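Thiol:disulfide interchange protein, thioredoxin family protein (Chlorobaculum tepidum, PDB 3OR5) probably acts as a thioredoxin-fold oxidoreductase that exchanges thiols and disulfides, consistent with a part in cytochrome c biogenesis. Local coordinates at residues V75-Q78 with L79-K83; V82-Y85 with M86-Q89; P136-K139 with A140-D143. All blocks are in the same frame, centred on the assembly; numbering follows the deposited sequence.

Contact 1. Residues V75-Q78 with L79-K83; sequences VNEQ and LPNVK
This is a local helix-start contact: Glu-77 and Gln-78, in the loop that leaves strand 68-74, meet Asn-81 and Val-82 in the first turn of helix 79-89. Gln-78 is the N-cap residue, and its carbonyl opens the helical bonding, with Val-82 N lying 3.0 Å from Gln-78 O and nearly on the line of the C=O bond. The side-chain grip comes from Glu-77. Its chain bends at CG (chi2 -73°), which folds the carboxylate back over the turn instead of letting it run outward. Asn-81 ND2 reaches Glu-77 OE1 at 3.0 Å in a nearly straight bond to the syn lone pair, while OE2 receives a weak second bond from the same amide. The backbone N of Gln-78 takes the anti lone pair of that same OE1, at 2.9 Å, so two donors hold one oxygen. Amide and carboxylate planes stand 43° apart. Alongside the carboxylate, CG2 of Val-82, a compact beta-branched residue suited to the buried side of the helix, packs 3.6 Å from Glu-77 CD; Val-95 and Met-97 of strand 95-97 also touch the Val-82 side chain. Glu-77 OE2 bonds further to Thr-44 OG1, just before the apparent CxxC helix start. An acidic group beside the first turn would probably interact favourably with the helix dipole, and its several donors fix the carboxylate in rotation.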
loop_
_atom_site.group_PDB
_atom_site.type_symbol
_atom_site.label_atom_id
_atom_site.label_comp_id
_atom_site.label_asym_id
_atom_site.label_seq_id
_atom_site.Cartn_x
_atom_site.Cartn_y
_atom_site.Cartn_z
ATOM N N VAL A 75 5.550 -6.980 6.541
ATOM C CA VAL A 75 6.246 -8.243 6.303
ATOM C C VAL A 75 7.387 -8.405 7.281
ATOM O O VAL A 75 7.905 -7.392 7.775
ATOM C CB VAL A 75 6.756 -8.294 4.848
ATOM C CG1 VAL A 75 5.539 -8.419 3.823
ATOM C CG2 VAL A 75 7.668 -7.155 4.510
ATOM N N ASN A 76 7.770 -9.666 7.568
ATOM C CA ASN A 76 8.962 -9.849 8.456
ATOM C C ASN A 76 8.821 -9.085 9.757
ATOM O O ASN A 76 9.790 -8.586 10.265
ATOM C CB ASN A 76 10.255 -9.469 7.700
ATOM C CG ASN A 76 10.455 -10.256 6.385
ATOM O OD1 ASN A 76 11.434 -11.020 6.250
ATOM N ND2 ASN A 76 9.631 -10.018 5.402
ATOM N N GLU A 77 7.597 -9.033 10.303
ATOM C CA GLU A 77 7.291 -8.197 11.428
ATOM C C GLU A 77 6.697 -8.916 12.624
ATOM O O GLU A 77 6.499 -10.172 12.617
ATOM C CB GLU A 77 6.382 -6.998 10.954
ATOM C CG GLU A 77 7.268 -5.781 10.626
ATOM C CD GLU A 77 7.841 -5.084 11.858
ATOM O OE1 GLU A 77 7.795 -5.621 12.987
ATOM O OE2 GLU A 77 8.306 -3.918 11.682
ATOM N N GLN A 78 6.543 -8.158 13.712
ATOM C CA GLN A 78 5.867 -8.626 14.932
ATOM C C GLN A 78 4.735 -7.636 15.272
ATOM O O GLN A 78 4.864 -6.441 15.183
ATOM C CB GLN A 78 6.825 -8.694 16.087
ATOM C CG GLN A 78 7.867 -9.788 15.885
ATOM C CD GLN A 78 8.803 -9.956 17.120
ATOM O OE1 GLN A 78 8.456 -9.640 18.264
ATOM N NE2 GLN A 78 9.997 -10.517 16.862
ATOM N N LEU A 79 3.593 -8.212 15.696
ATOM C CA LEU A 79 2.439 -7.394 16.029
ATOM C C LEU A 79 2.683 -6.240 16.994
ATOM O O LEU A 79 2.337 -5.142 16.671
ATOM C CB LEU A 79 1.346 -8.390 16.541
ATOM C CG LEU A 79 0.025 -7.695 16.883
ATOM C CD1 LEU A 79 -0.614 -7.218 15.604
ATOM C CD2 LEU A 79 -0.849 -8.785 17.440
ATOM N N PRO A 80 3.341 -6.427 18.178
ATOM C CA PRO A 80 3.508 -5.270 19.030
ATOM C C PRO A 80 4.397 -4.143 18.445
ATOM O O PRO A 80 4.165 -2.967 18.717
ATOM C CB PRO A 80 4.224 -5.868 20.291
ATOM C CG PRO A 80 4.775 -7.211 19.888
ATOM C CD PRO A 80 3.788 -7.683 18.809
ATOM N N ASN A 81 5.358 -4.570 17.613
ATOM C CA ASN A 81 6.234 -3.579 16.980
ATOM C C ASN A 81 5.467 -2.774 15.953
ATOM O O ASN A 81 5.537 -1.537 15.991
ATOM C CB ASN A 81 7.434 -4.362 16.348
ATOM C CG ASN A 81 8.651 -3.476 16.046
ATOM O OD1 ASN A 81 9.050 -2.613 16.811
ATOM N ND2 ASN A 81 9.230 -3.708 14.877
ATOM N N VAL A 82 4.656 -3.416 15.104
ATOM C CA VAL A 82 3.901 -2.677 14.067
ATOM C C VAL A 82 2.806 -1.801 14.738
ATOM O O VAL A 82 2.645 -0.633 14.365
ATOM C CB VAL A 82 3.264 -3.652 13.091
ATOM C CG1 VAL A 82 2.487 -2.837 11.985
ATOM C CG2 VAL A 82 4.376 -4.349 12.372
ATOM N N LYS A 83 2.100 -2.351 15.748
ATOM C CA LYS A 83 1.066 -1.545 16.433
ATOM C C LYS A 83 1.690 -0.299 17.097
ATOM O O LYS A 83 1.172 0.831 17.002
ATOM C CB LYS A 83 0.401 -2.398 17.538
ATOM C CG LYS A 83 -0.685 -1.683 18.383
ATOM C CD LYS A 83 -2.048 -1.978 17.798
ATOM C CE LYS A 83 -3.223 -1.398 18.705
ATOM N NZ LYS A 83 -3.009 0.094 18.802
#

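Contact 2. Residues V82-Y85 with M86-Q89; sequences VKNY and MKTQ
Val-82 touches Met-86, a selenomethionine, one turn on along helix 79-89: CG1 lies 4.4 Å from SE, a loose apolar contact on the side that faces Val-95 of strand 95-97. Lys-83 contributes mainly its backbone, Lys-83 O accepting from Lys-87 N. Asn-84 repeats that pattern with Thr-88 N, and on the exposed surface its OD1 accepts from Lys-87 NZ at 3.3 Å, the ammonium coming in tilted from the carbonyl plane after the lysine chain bends at its far end. Tyr-85 carries the main side-chain contact. With CG anti to the backbone N (chi1 -171°), its ring lies against Gln-89, whose CG sits over one face, 3.5 Å from the ring centroid, in a CH-pi contact. Gln-89 bends at chi2 and its amide plane lies within 12° of parallel to the ring; NE2 donates to Thr-88 OG1 at 3.1 Å. A water 2.6 Å from Tyr-85 OH also gives a weak bond to Gln-89 OE1. Without the ring, as with an alanine here, Gln-89 CG would probably lose the aromatic face it rests on, and a gap would be likely to open against Ile-53 and Pro-54 of helix 47-63. An aromatic face thus carries the glutamine's aliphatic part, while neighbouring hydroxyl and water serve its polar end.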
loop_
_atom_site.group_PDB
_atom_site.type_symbol
_atom_site.label_atom_id
_atom_site.label_comp_id
_atom_site.label_asym_id
_atom_site.label_seq_id
_atom_site.Cartn_x
_atom_site.Cartn_y
_atom_site.Cartn_z
ATOM N N VAL A 82 4.656 -3.416 15.104
ATOM C CA VAL A 82 3.901 -2.677 14.067
ATOM C C VAL A 82 2.806 -1.801 14.738
ATOM O O VAL A 82 2.645 -0.633 14.365
ATOM C CB VAL A 82 3.264 -3.652 13.091
ATOM C CG1 VAL A 82 2.487 -2.837 11.985
ATOM C CG2 VAL A 82 4.376 -4.349 12.372
ATOM N N LYS A 83 2.100 -2.351 15.748
ATOM C CA LYS A 83 1.066 -1.545 16.433
ATOM C C LYS A 83 1.690 -0.299 17.097
ATOM O O LYS A 83 1.172 0.831 17.002
ATOM C CB LYS A 83 0.401 -2.398 17.538
ATOM C CG LYS A 83 -0.685 -1.683 18.383
ATOM C CD LYS A 83 -2.048 -1.978 17.798
ATOM C CE LYS A 83 -3.223 -1.398 18.705
ATOM N NZ LYS A 83 -3.009 0.094 18.802
ATOM N N ASN A 84 2.859 -0.441 17.728
ATOM C CA ASN A 84 3.504 0.751 18.295
ATOM C C ASN A 84 4.010 1.757 17.274
ATOM O O ASN A 84 3.908 2.915 17.484
ATOM C CB ASN A 84 4.647 0.357 19.237
ATOM C CG ASN A 84 4.839 1.399 20.297
ATOM O OD1 ASN A 84 3.851 1.788 20.981
ATOM N ND2 ASN A 84 6.027 1.929 20.402
ATOM N N TYR A 85 4.517 1.309 16.121
ATOM C CA TYR A 85 4.922 2.209 15.081
ATOM C C TYR A 85 3.705 3.025 14.543
ATOM O O TYR A 85 3.799 4.218 14.301
ATOM C CB TYR A 85 5.581 1.385 13.959
ATOM C CG TYR A 85 6.233 2.274 12.941
ATOM C CD1 TYR A 85 7.310 3.062 13.256
ATOM C CD2 TYR A 85 5.737 2.273 11.611
ATOM C CE1 TYR A 85 7.894 3.887 12.290
ATOM C CE2 TYR A 85 6.343 3.088 10.649
ATOM C CZ TYR A 85 7.394 3.862 10.991
ATOM O OH TYR A 85 7.948 4.656 10.006
HETATM N N MSE A 86 2.597 2.327 14.413
HETATM C CA MSE A 86 1.349 3.004 13.983
HETATM C C MSE A 86 1.006 4.096 14.951
HETATM O O MSE A 86 0.549 5.161 14.487
HETATM C CB MSE A 86 0.207 1.983 13.827
HETATM C CG MSE A 86 0.405 1.113 12.624
HETATM SE SE MSE A 86 -0.988 -0.275 12.716
HETATM C CE MSE A 86 -2.486 0.777 12.307
ATOM N N LYS A 87 1.157 3.856 16.248
ATOM C CA LYS A 87 0.837 4.878 17.248
ATOM C C LYS A 87 1.831 6.031 17.157
ATOM O O LYS A 87 1.466 7.215 17.080
ATOM C CB LYS A 87 0.790 4.200 18.640
ATOM C CG LYS A 87 0.553 5.144 19.741
ATOM C CD LYS A 87 0.434 4.297 21.008
ATOM C CE LYS A 87 1.302 4.875 22.136
ATOM N NZ LYS A 87 2.791 4.779 21.773
ATOM N N THR A 88 3.124 5.716 17.150
ATOM C CA THR A 88 4.169 6.776 17.129
ATOM C C THR A 88 4.191 7.651 15.889
ATOM O O THR A 88 4.359 8.873 15.963
ATOM C CB THR A 88 5.595 6.221 17.431
ATOM O OG1 THR A 88 6.083 5.431 16.335
ATOM C CG2 THR A 88 5.542 5.421 18.604
ATOM N N GLN A 89 3.875 7.073 14.734
ATOM C CA GLN A 89 3.889 7.790 13.473
ATOM C C GLN A 89 2.519 8.279 13.046
ATOM O O GLN A 89 2.402 8.994 12.042
ATOM C CB GLN A 89 4.525 6.988 12.340
ATOM C CG GLN A 89 5.830 6.353 12.745
ATOM C CD GLN A 89 6.920 7.335 13.064
ATOM O OE1 GLN A 89 7.251 8.187 12.258
ATOM N NE2 GLN A 89 7.515 7.195 14.250
HETATM O O HOH W 1 9.555 6.513 10.769
#

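Contact 3. Residues P136-K139 with A140-D143; sequences PRSK and ADFD
Ser-138 and Asp-141 face each other in a reciprocal pair, a capping box at the start of helix 139-150. Ser-138 OG, turned between its own N and carbonyl carbon (chi1 81°), points into the first turn and accepts from Asp-141 N at 2.8 Å. In return, Asp-141 OD2 takes the N-H of Ser-138 at 3.0 Å; the bond is fairly straight at the hydrogen (166°), yet the donor stands above the carboxylate plane. Serine suits the N-cap because its short hydroxyl can reach a backbone N-H that has no earlier carbonyl in the helix to bond with, and aspartate suits the third helical place because its carboxylate can reach back to the cap residue. Its negative charge would probably interact favourably with the positive, N-terminal end of the helix dipole. The second pairing is apolar. Arg-137 lays CB over one face of the Phe-142 ring, 3.8 Å from the centroid and offset toward the rim, a CH-pi contact made by the root of the side chain. Beyond it the arginine bends at chi2 and heads away, with NH1 donating to Pro-136 O at 2.9 Å; its charge lies near that of Asp-141 but not in contact. The segment follows strand 129-133, an outer strand of the central sheet, and the new helix packs on helix 47-63: Phe-142 and Lys-139 both touch Val-59, and Asp-143 OD1 bonds to Trp-63 NE1.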
loop_
_atom_site.group_PDB
_atom_site.type_symbol
_atom_site.label_atom_id
_atom_site.label_comp_id
_atom_site.label_asym_id
_atom_site.label_seq_id
_atom_site.Cartn_x
_atom_site.Cartn_y
_atom_site.Cartn_z
ATOM N N PRO A 136 12.870 4.656 -3.861
ATOM C CA PRO A 136 12.236 5.671 -2.982
ATOM C C PRO A 136 11.470 6.712 -3.750
ATOM O O PRO A 136 11.800 7.026 -4.930
ATOM C CB PRO A 136 13.429 6.342 -2.320
ATOM C CG PRO A 136 14.385 6.354 -3.498
ATOM C CD PRO A 136 14.303 4.939 -4.112
ATOM N N ARG A 137 10.468 7.259 -3.082
ATOM C CA ARG A 137 9.641 8.273 -3.659
ATOM C C ARG A 137 9.502 9.349 -2.630
ATOM O O ARG A 137 9.289 9.054 -1.426
ATOM C CB ARG A 137 8.221 7.746 -3.973
ATOM C CG ARG A 137 8.089 6.724 -5.131
ATOM C CD ARG A 137 8.546 7.297 -6.522
ATOM N NE ARG A 137 8.539 6.205 -7.482
ATOM C CZ ARG A 137 9.568 5.425 -7.795
ATOM N NH1 ARG A 137 10.742 5.570 -7.179
ATOM N NH2 ARG A 137 9.458 4.448 -8.683
ATOM N N SER A 138 9.588 10.579 -3.105
ATOM C CA SER A 138 9.353 11.750 -2.291
ATOM C C SER A 138 7.859 11.972 -2.004
ATOM O O SER A 138 6.986 11.396 -2.661
ATOM C CB SER A 138 9.919 12.999 -2.980
ATOM O OG SER A 138 9.025 13.518 -3.981
ATOM N N LYS A 139 7.589 12.813 -1.018
ATOM C CA LYS A 139 6.253 13.286 -0.762
ATOM C C LYS A 139 5.596 13.896 -1.999
ATOM O O LYS A 139 4.505 13.495 -2.421
ATOM C CB LYS A 139 6.267 14.242 0.427
ATOM C CG LYS A 139 4.885 14.515 0.962
ATOM C CD LYS A 139 4.979 15.219 2.340
ATOM C CE LYS A 139 5.787 16.546 2.267
ATOM N NZ LYS A 139 5.551 17.340 3.537
ATOM N N ALA A 140 6.306 14.787 -2.676
ATOM C CA ALA A 140 5.783 15.363 -3.868
ATOM C C ALA A 140 5.582 14.302 -4.974
ATOM O O ALA A 140 4.601 14.451 -5.774
ATOM C CB ALA A 140 6.746 16.477 -4.387
ATOM N N ASP A 141 6.475 13.289 -5.062
ATOM C CA ASP A 141 6.302 12.189 -6.072
ATOM C C ASP A 141 5.034 11.399 -5.738
ATOM O O ASP A 141 4.209 11.147 -6.632
ATOM C CB ASP A 141 7.445 11.134 -6.062
ATOM C CG ASP A 141 8.784 11.697 -6.549
ATOM O OD1 ASP A 141 8.728 12.642 -7.404
ATOM O OD2 ASP A 141 9.851 11.186 -6.055
ATOM N N PHE A 142 4.825 11.089 -4.453
ATOM C CA PHE A 142 3.588 10.331 -4.154
ATOM C C PHE A 142 2.380 11.196 -4.477
ATOM O O PHE A 142 1.366 10.725 -4.926
ATOM C CB PHE A 142 3.519 9.954 -2.656
ATOM C CG PHE A 142 4.255 8.733 -2.315
ATOM C CD1 PHE A 142 3.902 7.463 -2.830
ATOM C CD2 PHE A 142 5.326 8.814 -1.421
ATOM C CE1 PHE A 142 4.621 6.302 -2.433
ATOM C CE2 PHE A 142 6.041 7.656 -1.041
ATOM C CZ PHE A 142 5.697 6.395 -1.567
ATOM N N ASP A 143 2.416 12.468 -4.145
ATOM C CA ASP A 143 1.289 13.303 -4.502
ATOM C C ASP A 143 0.896 13.339 -5.987
ATOM O O ASP A 143 -0.249 13.238 -6.384
ATOM C CB ASP A 143 1.665 14.651 -3.933
ATOM C CG ASP A 143 0.531 15.460 -3.729
ATOM O OD1 ASP A 143 -0.124 15.224 -2.670
ATOM O OD2 ASP A 143 0.306 16.253 -4.672
#

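Contacts 1 and 2 share Val-82 and Lys-83 and follow each other along helix 79-89, with centres about 9 Å apart: the first covers the helix start, the second its later turns. This helix connects strands 68-74 and 95-97 in a beta-alpha-beta crossover at one edge of the five-stranded sheet. Contact 3 comes later, where the chain leaves strand 129-133, the strand at the opposite edge, and enters the last helix. Its centre is about 25 Å from that of contact 1 and 21 Å from that of contact 2, without touch. Helix 47-63, which begins at the apparent CxxC, is touched by contacts 2 and 3, and so links these distant parts of the thioredoxin fold.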